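Local coordinates for protein tryptophan halogenase (Shewanella frigidimarina, PDB 2PYX) that is probably a flavin-dependent monooxygenase of the tryptophan halogenase family, expected to bind FAD and to halogenate tryptophan or a related substrate, at residues 242-247 with 337-342; 58-63 with 363-368; 253-258 with 299-304; 343-348 with 381-386; 23-28 with 71-76. One frame throughout, in Å; residues are numbered along the deposited sequence.

Contact 1 of 5, residues 242-247 with 337-342; sequences VPFLSQ and GYRAKC
Leu245 and Tyr338 form a hydrogen-bonded pair in a small antiparallel three-stranded sheet, where edge strand 244-246 lies against central strand 337-339. Leu245 N donates to Tyr338 O at 2.7 Å. The return bond, from Tyr338 N to Leu245 O, is longer at 3.2 Å, and its donor stands above the carbonyl plane. Gln247 NE2 reaches the same Leu245 O from the opposite face, and its amide also approaches the Tyr338 ring obliquely, NE2 being 3.4 Å from CE1. Leu245 CD1 meets that ring at CE2, and Trp401 of helix 383-413 stacks on it. Beyond the regular strands the pairing continues, with Ala340 N bonded to Pro243 O at 2.8 Å. On the face carrying Phe244 and Arg339, the phenyl tip presses on the Gly337 backbone, CZ lying 3.2 Å from Gly337 C. Gly337, without a side chain, leaves room for this ring and for Leu245 O. Arg339 bends at its second torsion (chi2 -78°), which turns CD toward the Val242 carbonyl. Farther out, NH1 donates to Val242 O at 2.9 Å, nearly along the C=O axis and close to the guanidinium plane. Phe244 CB lies over one guanidinium face, toward its rim, while NE sits at the edge of the phenyl ring. An alanine at Arg339 would probably leave Val242 O without this donor and open a gap beside Phe244. The strand edge is therefore held by a charged donor as well as backbone bonds, and Gln247 NE2, sharing Leu245 O with Tyr338 N, ties Gln247 to the ladder.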
# COMPACT_ATOMS: atom_id res chain seq x y z
N VAL A 242 0.52 -6.64 23.49
CA VAL A 242 1.13 -7.37 22.39
C VAL A 242 2.44 -6.68 22.04
O VAL A 242 2.43 -5.51 21.75
CB VAL A 242 0.21 -7.43 21.17
CG1 VAL A 242 0.92 -8.07 19.99
CG2 VAL A 242 -1.06 -8.20 21.51
N PRO A 243 3.55 -7.42 22.04
CA PRO A 243 4.86 -6.80 21.79
C PRO A 243 5.05 -6.25 20.39
O PRO A 243 4.47 -6.75 19.42
CB PRO A 243 5.86 -7.95 21.99
CG PRO A 243 5.14 -9.03 22.56
CD PRO A 243 3.67 -8.85 22.34
N PHE A 244 5.89 -5.22 20.32
CA PHE A 244 6.26 -4.58 19.05
C PHE A 244 7.60 -5.11 18.59
O PHE A 244 8.55 -5.19 19.39
CB PHE A 244 6.35 -3.08 19.25
CG PHE A 244 6.52 -2.32 17.96
CD1 PHE A 244 5.44 -2.11 17.12
CD2 PHE A 244 7.75 -1.77 17.59
CE1 PHE A 244 5.56 -1.42 15.94
CE2 PHE A 244 7.85 -1.07 16.42
CZ PHE A 244 6.75 -0.89 15.58
N LEU A 245 7.67 -5.47 17.31
CA LEU A 245 8.87 -6.00 16.67
C LEU A 245 9.51 -4.94 15.74
O LEU A 245 9.14 -4.75 14.57
CB LEU A 245 8.58 -7.29 15.89
CG LEU A 245 7.86 -8.38 16.68
CD1 LEU A 245 7.69 -9.56 15.81
CD2 LEU A 245 8.57 -8.70 17.97
N SER A 246 10.49 -4.22 16.28
CA SER A 246 11.15 -3.19 15.53
C SER A 246 11.89 -3.75 14.34
O SER A 246 12.62 -4.75 14.47
CB SER A 246 12.19 -2.49 16.40
OG SER A 246 12.89 -1.50 15.65
N GLN A 247 11.76 -3.05 13.21
CA GLN A 247 12.45 -3.42 12.00
C GLN A 247 13.45 -2.36 11.56
O GLN A 247 13.96 -2.35 10.43
CB GLN A 247 11.46 -3.72 10.89
CG GLN A 247 10.46 -4.85 11.27
CD GLN A 247 11.10 -6.16 11.54
OE1 GLN A 247 11.99 -6.58 10.79
NE2 GLN A 247 10.67 -6.85 12.62
N GLY A 337 8.10 -0.95 12.32
CA GLY A 337 7.95 -2.32 12.77
C GLY A 337 6.51 -2.70 12.90
O GLY A 337 5.64 -2.00 12.39
N TYR A 338 6.29 -3.86 13.49
CA TYR A 338 4.96 -4.42 13.57
C TYR A 338 4.77 -5.19 14.85
O TYR A 338 5.69 -5.72 15.44
CB TYR A 338 4.64 -5.25 12.33
CG TYR A 338 5.54 -6.44 12.12
CD1 TYR A 338 6.74 -6.32 11.44
CD2 TYR A 338 5.16 -7.70 12.54
CE1 TYR A 338 7.58 -7.41 11.26
CE2 TYR A 338 6.00 -8.80 12.35
CZ TYR A 338 7.21 -8.65 11.69
OH TYR A 338 8.03 -9.75 11.44
N ARG A 339 3.51 -5.22 15.26
CA ARG A 339 3.16 -5.98 16.44
C ARG A 339 3.29 -7.47 16.16
O ARG A 339 3.04 -7.92 15.05
CB ARG A 339 1.73 -5.64 16.87
CG ARG A 339 1.54 -4.20 17.33
CD ARG A 339 2.06 -3.99 18.73
NE ARG A 339 2.21 -2.57 18.97
CZ ARG A 339 2.70 -2.03 20.07
NH1 ARG A 339 3.08 -2.79 21.08
NH2 ARG A 339 2.80 -0.72 20.16
N ALA A 340 3.67 -8.26 17.16
CA ALA A 340 3.95 -9.67 16.90
C ALA A 340 2.73 -10.45 16.35
O ALA A 340 2.90 -11.44 15.63
CB ALA A 340 4.47 -10.31 18.17
N LYS A 341 1.54 -10.03 16.77
CA LYS A 341 0.26 -10.56 16.32
C LYS A 341 -0.63 -9.37 15.99
O LYS A 341 -0.46 -8.31 16.61
CB LYS A 341 -0.41 -11.34 17.49
CG LYS A 341 0.25 -12.62 17.88
CD LYS A 341 -0.10 -13.08 19.28
CE LYS A 341 -1.33 -13.84 19.34
NZ LYS A 341 -1.42 -14.51 20.70
N CYS A 342 -1.58 -9.50 15.08
CA CYS A 342 -2.64 -8.48 14.90
C CYS A 342 -3.92 -8.79 15.68
O CYS A 342 -4.75 -7.90 15.81
CB CYS A 342 -3.04 -8.26 13.45
SG CYS A 342 -3.86 -9.62 12.63
O HOH W 1 10.54 -9.91 11.60

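Contact 2 of 5, residues 58-63 with 363-368; sequences VGEGTW and SALALI
Glu60, Gly61 and Thr62 run past the N-terminal part of helix 363-377, where the CA atoms of Thr62 and Leu365 come within 6.1 Å, with no direct hydrogen bond between strand and helix. The contact belongs to the central part of the halogenase fold, next to the predicted FAD and tryptophan sites. Two waters fill the polar seam. One takes the N-H of Leu365 at 3.0 Å from its N and lies 2.8 Å from Glu60 OE2, also within bonding distance of Gly61 O. The other accepts from Ala366 N at 3.1 Å and makes a longer approach to the same Gly61 O. Backbone N-H groups near the helix start are thus met through water. Glu60 has CG anti to its backbone N (chi1 -168°) and an extended chain that crosses Leu365 obliquely. Its OE2 comes 3.6 Å from Leu365 CG and also touches Ala364 CB. Leu365 CD1 lies against the carboxylate carbon, Gly61 O and Thr62 CG2, the last at 3.9 Å. The leucine also packs on Thr17, a predicted FAD-binding residue, and on Ile21, which joins the contact to helix 16-31. Thr62 O accepts from Lys89 NZ, the predicted active-site lysine. In the conformer given, Trp63 NE1 donates to the backbone O of Glu361, predicted to bind tryptophan, and Trp63 CD1 rests 4.2 Å from Ala366 CB. The contact is therefore consistent with a second shell around the substrate site. Thr62 OG1 donates to Trp63 O at 2.9 Å, from above that carbonyl's plane.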
# COMPACT_ATOMS: atom_id res chain seq x y z
N VAL A 58 -0.48 14.46 3.22
CA VAL A 58 -0.26 15.19 1.96
C VAL A 58 -0.46 14.32 0.70
O VAL A 58 -0.01 14.68 -0.38
CB VAL A 58 1.15 15.86 1.91
CG1 VAL A 58 1.29 16.84 3.07
CG2 VAL A 58 2.31 14.83 1.95
N GLY A 59 -1.17 13.20 0.84
CA GLY A 59 -1.49 12.33 -0.29
C GLY A 59 -0.92 10.95 -0.00
O GLY A 59 0.18 10.83 0.55
N GLU A 60 -1.66 9.92 -0.42
CA GLU A 60 -1.32 8.54 -0.15
C GLU A 60 -1.63 7.71 -1.37
O GLU A 60 -2.52 8.07 -2.15
CB GLU A 60 -2.17 8.03 1.02
CG GLU A 60 -1.67 6.72 1.55
CD GLU A 60 -2.24 6.39 2.93
OE1 GLU A 60 -3.01 7.21 3.45
OE2 GLU A 60 -1.89 5.32 3.48
N GLY A 61 -0.84 6.65 -1.58
CA GLY A 61 -1.06 5.70 -2.66
C GLY A 61 -1.72 4.40 -2.22
O GLY A 61 -1.64 3.97 -1.05
N THR A 62 -2.33 3.74 -3.20
CA THR A 62 -2.96 2.44 -3.01
C THR A 62 -2.44 1.42 -3.99
O THR A 62 -1.69 1.73 -4.91
CB THR A 62 -4.49 2.50 -3.15
OG1 THR A 62 -4.88 2.34 -4.52
CG2 THR A 62 -5.05 3.76 -2.63
N TRP A 63 -2.86 0.18 -3.77
CA TRP A 63 -2.64 -0.92 -4.70
C TRP A 63 -3.95 -1.09 -5.49
O TRP A 63 -4.97 -0.49 -5.17
CB TRP A 63 -2.16 -2.22 -3.96
CG TRP A 63 -0.67 -2.20 -3.69
CD1 TRP A 63 -0.02 -1.39 -2.80
CD2 TRP A 63 0.35 -2.96 -4.35
NE1 TRP A 63 1.33 -1.62 -2.86
CE2 TRP A 63 1.59 -2.58 -3.79
CE3 TRP A 63 0.35 -3.94 -5.35
CZ2 TRP A 63 2.80 -3.10 -4.24
CZ3 TRP A 63 1.54 -4.48 -5.75
CH2 TRP A 63 2.74 -4.07 -5.20
N SER A 363 2.50 0.02 1.58
CA SER A 363 1.91 -1.12 2.26
C SER A 363 0.76 -0.75 3.16
O SER A 363 -0.04 -1.61 3.52
CB SER A 363 2.97 -1.92 3.04
OG SER A 363 3.54 -1.15 4.08
N ALA A 364 0.62 0.52 3.50
CA ALA A 364 -0.29 0.87 4.61
C ALA A 364 -1.77 0.59 4.30
O ALA A 364 -2.44 -0.12 5.08
CB ALA A 364 -0.10 2.30 5.05
N LEU A 365 -2.29 1.17 3.22
CA LEU A 365 -3.71 0.88 2.89
C LEU A 365 -3.92 -0.58 2.47
O LEU A 365 -4.95 -1.18 2.75
CB LEU A 365 -4.24 1.84 1.82
CG LEU A 365 -4.58 3.23 2.36
CD1 LEU A 365 -4.80 4.20 1.20
CD2 LEU A 365 -5.80 3.17 3.25
N ALA A 366 -2.93 -1.17 1.80
CA ALA A 366 -3.02 -2.60 1.42
C ALA A 366 -3.22 -3.49 2.64
O ALA A 366 -3.99 -4.46 2.59
CB ALA A 366 -1.75 -3.01 0.70
N LEU A 367 -2.50 -3.21 3.72
CA LEU A 367 -2.64 -4.01 4.96
C LEU A 367 -4.01 -3.77 5.62
O LEU A 367 -4.60 -4.71 6.16
CB LEU A 367 -1.53 -3.70 5.94
CG LEU A 367 -0.17 -4.30 5.60
CD1 LEU A 367 0.95 -3.62 6.41
CD2 LEU A 367 -0.25 -5.81 5.87
N ILE A 368 -4.49 -2.53 5.62
CA ILE A 368 -5.82 -2.25 6.11
C ILE A 368 -6.86 -3.10 5.33
O ILE A 368 -7.73 -3.78 5.92
CB ILE A 368 -6.13 -0.74 6.04
CG1 ILE A 368 -5.37 -0.01 7.14
CG2 ILE A 368 -7.61 -0.49 6.16
CD1 ILE A 368 -5.29 1.51 6.91
O HOH W 2 -1.08 3.43 1.63
O HOH W 3 -1.62 0.86 -0.08

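Contact 3 of 5, residues 253-258 with 299-304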
# COMPACT_ATOMS: atom_id res chain seq x y z
N ASN A 253 15.41 3.68 8.28
CA ASN A 253 14.65 4.94 8.23
C ASN A 253 13.71 5.05 9.39
O ASN A 253 12.87 4.18 9.61
CB ASN A 253 13.91 5.04 6.91
CG ASN A 253 14.84 4.91 5.77
OD1 ASN A 253 15.87 5.63 5.71
ND2 ASN A 253 14.50 4.07 4.83
N ASP A 254 13.75 6.20 10.05
CA ASP A 254 12.91 6.47 11.21
C ASP A 254 12.45 7.93 11.25
O ASP A 254 12.00 8.40 12.29
CB ASP A 254 13.64 6.09 12.52
CG ASP A 254 14.95 6.85 12.75
OD1 ASP A 254 15.31 7.72 11.91
OD2 ASP A 254 15.59 6.56 13.78
N ARG A 255 12.53 8.59 10.10
CA ARG A 255 12.07 9.98 9.95
C ARG A 255 11.37 10.16 8.63
O ARG A 255 11.70 9.50 7.67
CB ARG A 255 13.24 10.94 10.00
CG ARG A 255 14.01 10.96 11.28
CD ARG A 255 13.29 11.62 12.39
NE ARG A 255 14.10 11.77 13.60
CZ ARG A 255 14.22 10.86 14.56
NH1 ARG A 255 13.61 9.69 14.49
NH2 ARG A 255 14.96 11.13 15.65
N ALA A 256 10.47 11.15 8.59
CA ALA A 256 9.93 11.61 7.32
C ALA A 256 9.71 13.10 7.45
O ALA A 256 9.26 13.61 8.48
CB ALA A 256 8.65 10.91 6.98
N LEU A 257 10.05 13.78 6.38
CA LEU A 257 9.82 15.21 6.31
C LEU A 257 8.95 15.44 5.07
O LEU A 257 9.41 15.27 3.93
CB LEU A 257 11.15 15.92 6.21
CG LEU A 257 11.05 17.44 6.21
CD1 LEU A 257 10.55 17.97 7.58
CD2 LEU A 257 12.41 18.03 5.82
N ALA A 258 7.71 15.90 5.32
CA ALA A 258 6.65 15.89 4.30
C ALA A 258 6.08 17.29 4.03
O ALA A 258 6.05 18.14 4.92
CB ALA A 258 5.55 15.00 4.74
N TYR A 299 14.04 9.15 5.72
CA TYR A 299 15.47 9.10 5.99
C TYR A 299 15.80 8.51 7.38
O TYR A 299 14.92 8.30 8.21
CB TYR A 299 16.11 10.50 5.83
CG TYR A 299 15.65 11.55 6.78
CD1 TYR A 299 14.55 12.31 6.49
CD2 TYR A 299 16.35 11.82 7.96
CE1 TYR A 299 14.09 13.28 7.36
CE2 TYR A 299 15.90 12.80 8.85
CZ TYR A 299 14.79 13.57 8.52
OH TYR A 299 14.32 14.54 9.40
N SER A 300 17.08 8.24 7.58
CA SER A 300 17.58 7.64 8.85
C SER A 300 18.25 8.68 9.70
O SER A 300 19.26 9.24 9.27
CB SER A 300 18.58 6.57 8.51
OG SER A 300 19.25 6.09 9.66
N SER A 301 17.72 8.90 10.90
CA SER A 301 18.35 9.87 11.82
C SER A 301 19.70 9.43 12.34
O SER A 301 20.44 10.27 12.87
CB SER A 301 17.43 10.14 13.00
OG SER A 301 17.11 8.98 13.72
N SER A 302 20.04 8.14 12.23
CA SER A 302 21.39 7.72 12.59
C SER A 302 22.38 7.91 11.48
O SER A 302 23.57 7.61 11.68
CB SER A 302 21.43 6.29 13.11
OG SER A 302 21.12 5.37 12.09
N HIS A 303 21.93 8.42 10.33
CA HIS A 303 22.80 8.77 9.22
C HIS A 303 22.86 10.26 8.91
O HIS A 303 23.87 10.71 8.37
CB HIS A 303 22.41 8.00 7.96
CG HIS A 303 22.67 6.54 8.07
ND1 HIS A 303 21.75 5.67 8.63
CD2 HIS A 303 23.73 5.78 7.70
CE1 HIS A 303 22.25 4.45 8.61
NE2 HIS A 303 23.45 4.49 8.08
N THR A 304 21.80 11.00 9.22
CA THR A 304 21.76 12.43 8.99
C THR A 304 20.95 13.14 10.06
O THR A 304 19.98 12.59 10.61
CB THR A 304 21.18 12.78 7.62
OG1 THR A 304 21.18 14.21 7.45
CG2 THR A 304 19.75 12.31 7.47
O HOH W 4 18.18 5.73 12.27
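Asp254 and Ser301 meet through the aspartate carboxylate, whose OD1 takes the N-H of Ser301 on its syn side at 2.9 Å from the N, in a nearly straight bond (170°). Ser301 OG lies close to both carboxylate oxygens, 2.8 Å from Asp254 OD1, but these bonds are weak and which oxygen receives its proton is not settled. Asp254 OD2 has a salt bridge to Lys248 and a water that also accepts from Ser300 OG and Ser302 N. Tyr299 O accepts from Asp254 N at 3.0 Å and, weakly, from Arg255 N. Two residues facing one make this a classic beta bulge, at the start of strand 255-262 where it pairs antiparallel with the end of strand 292-299. Tyr299 N answers with a bond of 3.1 Å to Arg255 O. Arg255 CB sits over the Tyr299 ring face, 3.5 Å from its centroid, a CH-pi contact; the phenol OH bonds Asp306. Arg255 NH1 donates to Asp254 O at 3.0 Å, NH2 to a bound tartaric acid, probably from the crystallisation liquor, and Ser301 OG lies over one guanidinium face. An alanine at Arg255 would probably leave Asp254 O without this donor and uncover Ser301. Asn253 OD1 and ND2 are held by Tyr422 and Glu358.

Contact 4 of 5, residues 343-348 with 381-386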
# COMPACT_ATOMS: atom_id res chain seq x y z
N TRP A 343 -4.07 -10.00 16.20
CA TRP A 343 -5.31 -10.44 16.83
C TRP A 343 -4.99 -11.15 18.15
O TRP A 343 -4.30 -12.16 18.16
CB TRP A 343 -6.08 -11.36 15.89
CG TRP A 343 -7.49 -11.69 16.26
CD1 TRP A 343 -8.06 -11.67 17.51
CD2 TRP A 343 -8.51 -12.13 15.35
NE1 TRP A 343 -9.40 -12.06 17.41
CE2 TRP A 343 -9.69 -12.35 16.11
CE3 TRP A 343 -8.53 -12.37 13.96
CZ2 TRP A 343 -10.86 -12.77 15.53
CZ3 TRP A 343 -9.69 -12.78 13.38
CH2 TRP A 343 -10.85 -12.99 14.17
N GLN A 344 -5.40 -10.54 19.27
CA GLN A 344 -5.16 -11.09 20.60
C GLN A 344 -6.49 -11.07 21.34
O GLN A 344 -7.16 -10.03 21.37
CB GLN A 344 -4.13 -10.21 21.34
CG GLN A 344 -3.82 -10.66 22.77
CD GLN A 344 -3.15 -12.02 22.79
OE1 GLN A 344 -2.08 -12.22 22.19
NE2 GLN A 344 -3.77 -12.97 23.48
N ASN A 345 -6.85 -12.18 21.95
CA ASN A 345 -8.14 -12.33 22.58
C ASN A 345 -9.20 -11.94 21.53
O ASN A 345 -9.24 -12.52 20.42
CB ASN A 345 -8.19 -11.52 23.88
CG ASN A 345 -7.35 -12.12 24.98
OD1 ASN A 345 -6.12 -12.02 24.97
ND2 ASN A 345 -8.01 -12.79 25.92
N ASN A 346 -10.05 -10.97 21.86
CA ASN A 346 -11.14 -10.53 20.97
C ASN A 346 -10.90 -9.16 20.39
O ASN A 346 -11.83 -8.39 20.14
CB ASN A 346 -12.50 -10.57 21.68
CG ASN A 346 -12.58 -9.64 22.85
OD1 ASN A 346 -11.57 -9.28 23.49
ND2 ASN A 346 -13.82 -9.22 23.17
N CYS A 347 -9.62 -8.86 20.15
CA CYS A 347 -9.18 -7.57 19.65
C CYS A 347 -8.29 -7.78 18.43
O CYS A 347 -7.30 -8.52 18.49
CB CYS A 347 -8.41 -6.78 20.71
SG CYS A 347 -7.77 -5.17 20.12
N ILE A 348 -8.64 -7.11 17.34
CA ILE A 348 -7.79 -7.12 16.15
C ILE A 348 -7.40 -5.69 15.78
O ILE A 348 -8.21 -4.77 15.77
CB ILE A 348 -8.46 -7.92 15.00
CG1 ILE A 348 -7.50 -8.14 13.82
CG2 ILE A 348 -9.78 -7.29 14.57
CD1 ILE A 348 -8.09 -8.99 12.70
N PRO A 381 -17.72 -17.54 14.24
CA PRO A 381 -19.07 -17.84 14.69
C PRO A 381 -19.35 -17.45 16.11
O PRO A 381 -20.45 -16.98 16.43
CB PRO A 381 -19.16 -19.35 14.49
CG PRO A 381 -18.23 -19.64 13.33
CD PRO A 381 -17.07 -18.69 13.57
N ASN A 382 -18.38 -17.67 16.98
CA ASN A 382 -18.55 -17.43 18.42
C ASN A 382 -17.18 -17.36 19.10
O ASN A 382 -16.12 -17.50 18.44
CB ASN A 382 -19.43 -18.54 19.04
CG ASN A 382 -18.84 -19.94 18.85
OD1 ASN A 382 -17.64 -20.14 19.02
ND2 ASN A 382 -19.68 -20.90 18.45
N ARG A 383 -17.17 -17.13 20.40
CA ARG A 383 -15.92 -16.99 21.11
C ARG A 383 -15.20 -18.31 21.30
O ARG A 383 -13.96 -18.34 21.30
CB ARG A 383 -16.09 -16.28 22.46
CG ARG A 383 -14.81 -16.03 23.23
CD ARG A 383 -13.95 -15.07 22.48
NE ARG A 383 -12.69 -14.79 23.13
CZ ARG A 383 -11.57 -15.48 22.96
NH1 ARG A 383 -11.53 -16.55 22.19
NH2 ARG A 383 -10.48 -15.04 23.56
N MSE A 384 -15.94 -19.40 21.47
CA MSE A 384 -15.37 -20.71 21.66
C MSE A 384 -14.36 -21.09 20.58
O MSE A 384 -13.34 -21.70 20.89
CB MSE A 384 -16.48 -21.78 21.74
CG MSE A 384 -15.97 -23.21 21.76
SE MSE A 384 -17.41 -24.48 21.68
CE MSE A 384 -17.82 -24.40 23.56
N VAL A 385 -14.69 -20.76 19.33
CA VAL A 385 -13.84 -21.16 18.18
C VAL A 385 -12.97 -20.03 17.62
O VAL A 385 -12.19 -20.27 16.68
CB VAL A 385 -14.65 -21.82 17.04
CG1 VAL A 385 -15.49 -22.99 17.60
CG2 VAL A 385 -15.52 -20.81 16.31
N MSE A 386 -13.07 -18.85 18.22
CA MSE A 386 -12.38 -17.66 17.71
C MSE A 386 -10.89 -17.86 17.62
O MSE A 386 -10.26 -17.40 16.65
CB MSE A 386 -12.65 -16.44 18.58
CG MSE A 386 -11.94 -15.20 18.14
SE MSE A 386 -12.45 -13.65 19.20
CE MSE A 386 -14.36 -13.48 18.81
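Trp343 and Met386, a selenomethionine in this crystal, make the tight part of the contact, with Met386 CG 3.7 Å from Trp343 CZ2. With CG anti to its backbone N (chi1 178°), Met386 sets that carbon against the indole. Its SE lies at the edge of the five-membered ring, 5.0 Å from the centroid, a Met-aromatic contact. The selenium also touches the turn itself, 3.6 Å from Asn345 O and close to Asn346 CA. Trp343 NE1 makes a weak bond to the same oxygen. Ile348 CB lies over one face of the indole, toward its rim, and Leu375 and Val393 help bury it. Gln344 to Cys347 form a type II' turn closing a beta hairpin at the edge of the Rossmann-type sheet, and Met386 docks the start of helix 383-413, N-capped by Asn382, against it. The partly exposed side is looser. Arg383 NH2 comes 3.7 Å from Asn345 CA, with no hydrogen bond between them, and the guanidinium and Asn345 amide planes are almost perpendicular (88°). The arginine charge is met by Asp208 and Asp387, and Asp208 also accepts from Asn345 ND2.

Contact 5 of 5, residues 23-28 with 71-76; sequences AGLLAA and SKIGID
Gly24 and Ile73 bring together helix 16-31, the first helix of the Rossmann-type nucleotide-binding unit, and the C-terminal end of helix 65-73, their CA atoms 5.4 Å apart. Residues just before and at the start of helix 16-31 are predicted to bind FAD, and this contact lies farther along it. No hydrogen bond joins the two segments. The absence of a side chain at Gly24 lets Ile73 close in, CG1 resting 3.9 Å from Gly24 C. A CB there would be tight against Ile73 CD1. Leu25 crosses Ile73 at about a right angle, its CD2 meeting Ile73 CG1 at 3.9 Å. The same methyl carries the aliphatic part of Lys72, whose chain bends at the third torsion (chi3 -69°) and brings CE 3.8 Å from Leu25 CD2. Lys72 NZ then continues to a bound tetraethylene glycol, probably from the crystallisation liquor. One turn on from Gly24, Ala28 CB presses on the backbone of the other helix, 3.2 Å from Lys72 O. Helix 65-73 ends here in a Schellman motif, with Gly74 at the C-prime position (phi 104°); its N is bonded back to Ser71 O, and Ile75 N to Leu70 O. Ile73 O, at this helix end, accepts from His184 NE2. Farther out, Ile73 packs on Leu181 of helix 174-187 and Leu25 on Ala372 of helix 363-377.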
# COMPACT_ATOMS: atom_id res chain seq x y z
N ALA A 23 -15.27 -0.75 8.76
CA ALA A 23 -16.72 -0.68 8.93
C ALA A 23 -17.45 -1.02 7.64
O ALA A 23 -18.40 -1.80 7.62
CB ALA A 23 -17.11 0.71 9.39
N GLY A 24 -16.98 -0.45 6.53
CA GLY A 24 -17.64 -0.64 5.25
C GLY A 24 -17.56 -2.06 4.74
O GLY A 24 -18.54 -2.63 4.24
N LEU A 25 -16.36 -2.64 4.84
CA LEU A 25 -16.18 -4.01 4.37
C LEU A 25 -17.00 -5.01 5.22
O LEU A 25 -17.60 -5.92 4.69
CB LEU A 25 -14.71 -4.40 4.31
CG LEU A 25 -13.93 -3.73 3.18
CD1 LEU A 25 -12.45 -4.08 3.37
CD2 LEU A 25 -14.42 -4.17 1.81
N LEU A 26 -17.02 -4.82 6.53
CA LEU A 26 -17.83 -5.68 7.39
C LEU A 26 -19.33 -5.56 7.06
O LEU A 26 -20.00 -6.56 6.91
CB LEU A 26 -17.63 -5.34 8.87
CG LEU A 26 -16.29 -5.80 9.45
CD1 LEU A 26 -16.14 -5.24 10.87
CD2 LEU A 26 -16.16 -7.31 9.48
N ALA A 27 -19.82 -4.31 6.99
CA ALA A 27 -21.25 -4.10 6.76
C ALA A 27 -21.65 -4.62 5.40
O ALA A 27 -22.68 -5.27 5.25
CB ALA A 27 -21.58 -2.60 6.87
N ALA A 28 -20.83 -4.35 4.38
CA ALA A 28 -21.18 -4.77 3.03
C ALA A 28 -21.23 -6.30 2.93
O ALA A 28 -22.11 -6.89 2.27
CB ALA A 28 -20.22 -4.18 2.01
N SER A 71 -15.50 -1.02 -4.68
CA SER A 71 -16.65 -1.66 -5.29
C SER A 71 -17.48 -2.49 -4.28
O SER A 71 -18.72 -2.39 -4.22
CB SER A 71 -16.16 -2.59 -6.39
OG SER A 71 -17.26 -3.23 -7.04
N LYS A 72 -16.79 -3.27 -3.44
CA LYS A 72 -17.45 -4.05 -2.39
C LYS A 72 -18.19 -3.17 -1.38
O LYS A 72 -19.32 -3.49 -0.99
CB LYS A 72 -16.45 -4.93 -1.67
CG LYS A 72 -15.95 -6.12 -2.46
CD LYS A 72 -15.10 -7.02 -1.61
CE LYS A 72 -13.76 -6.39 -1.23
NZ LYS A 72 -12.99 -7.27 -0.32
N ILE A 73 -17.59 -2.06 -1.00
CA ILE A 73 -18.25 -1.12 -0.07
C ILE A 73 -19.45 -0.46 -0.71
O ILE A 73 -20.42 -0.14 -0.02
CB ILE A 73 -17.25 -0.07 0.43
CG1 ILE A 73 -16.18 -0.76 1.29
CG2 ILE A 73 -17.91 1.05 1.21
CD1 ILE A 73 -15.09 0.13 1.83
N GLY A 74 -19.40 -0.28 -2.03
CA GLY A 74 -20.49 0.27 -2.79
C GLY A 74 -20.31 1.70 -3.22
O GLY A 74 -21.30 2.41 -3.47
N ILE A 75 -19.06 2.15 -3.30
CA ILE A 75 -18.71 3.50 -3.71
C ILE A 75 -18.60 3.56 -5.24
O ILE A 75 -18.03 2.67 -5.89
CB ILE A 75 -17.35 3.96 -3.07
CG1 ILE A 75 -17.40 3.86 -1.54
CG2 ILE A 75 -17.00 5.38 -3.51
CD1 ILE A 75 -18.48 4.58 -0.90
N ASP A 76 -19.21 4.61 -5.80
CA ASP A 76 -19.15 4.89 -7.23
C ASP A 76 -17.77 5.50 -7.54
O ASP A 76 -17.30 6.39 -6.83
CB ASP A 76 -20.30 5.85 -7.56
CG ASP A 76 -20.30 6.32 -8.99
OD1 ASP A 76 -19.42 7.13 -9.37
OD2 ASP A 76 -21.22 5.91 -9.73

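Overall arrangement
From the N terminus, residues 23-28 open contact 5, which closes at 71-76. Contact 2 opens between them at 58-63 and closes only at 363-368, so the two cross. Its long loop holds contact 1, which in turn encloses contact 3. Contact 4 follows contact 1 directly, since 337-342 runs into 343-348, where the two touch; it closes at 381-386, beyond 363-368, and so crosses contact 2. Contact 5 ties the first Rossmann helix to helix 65-73, contact 2 joins the large sheet to helix 363-377, contact 3 lies within that sheet, contact 1 builds a small sheet, and contact 4 joins the Rossmann-type sheet's edge to helix 383-413. Contacts 3 and 5 lie about 36 Å apart, centre to centre.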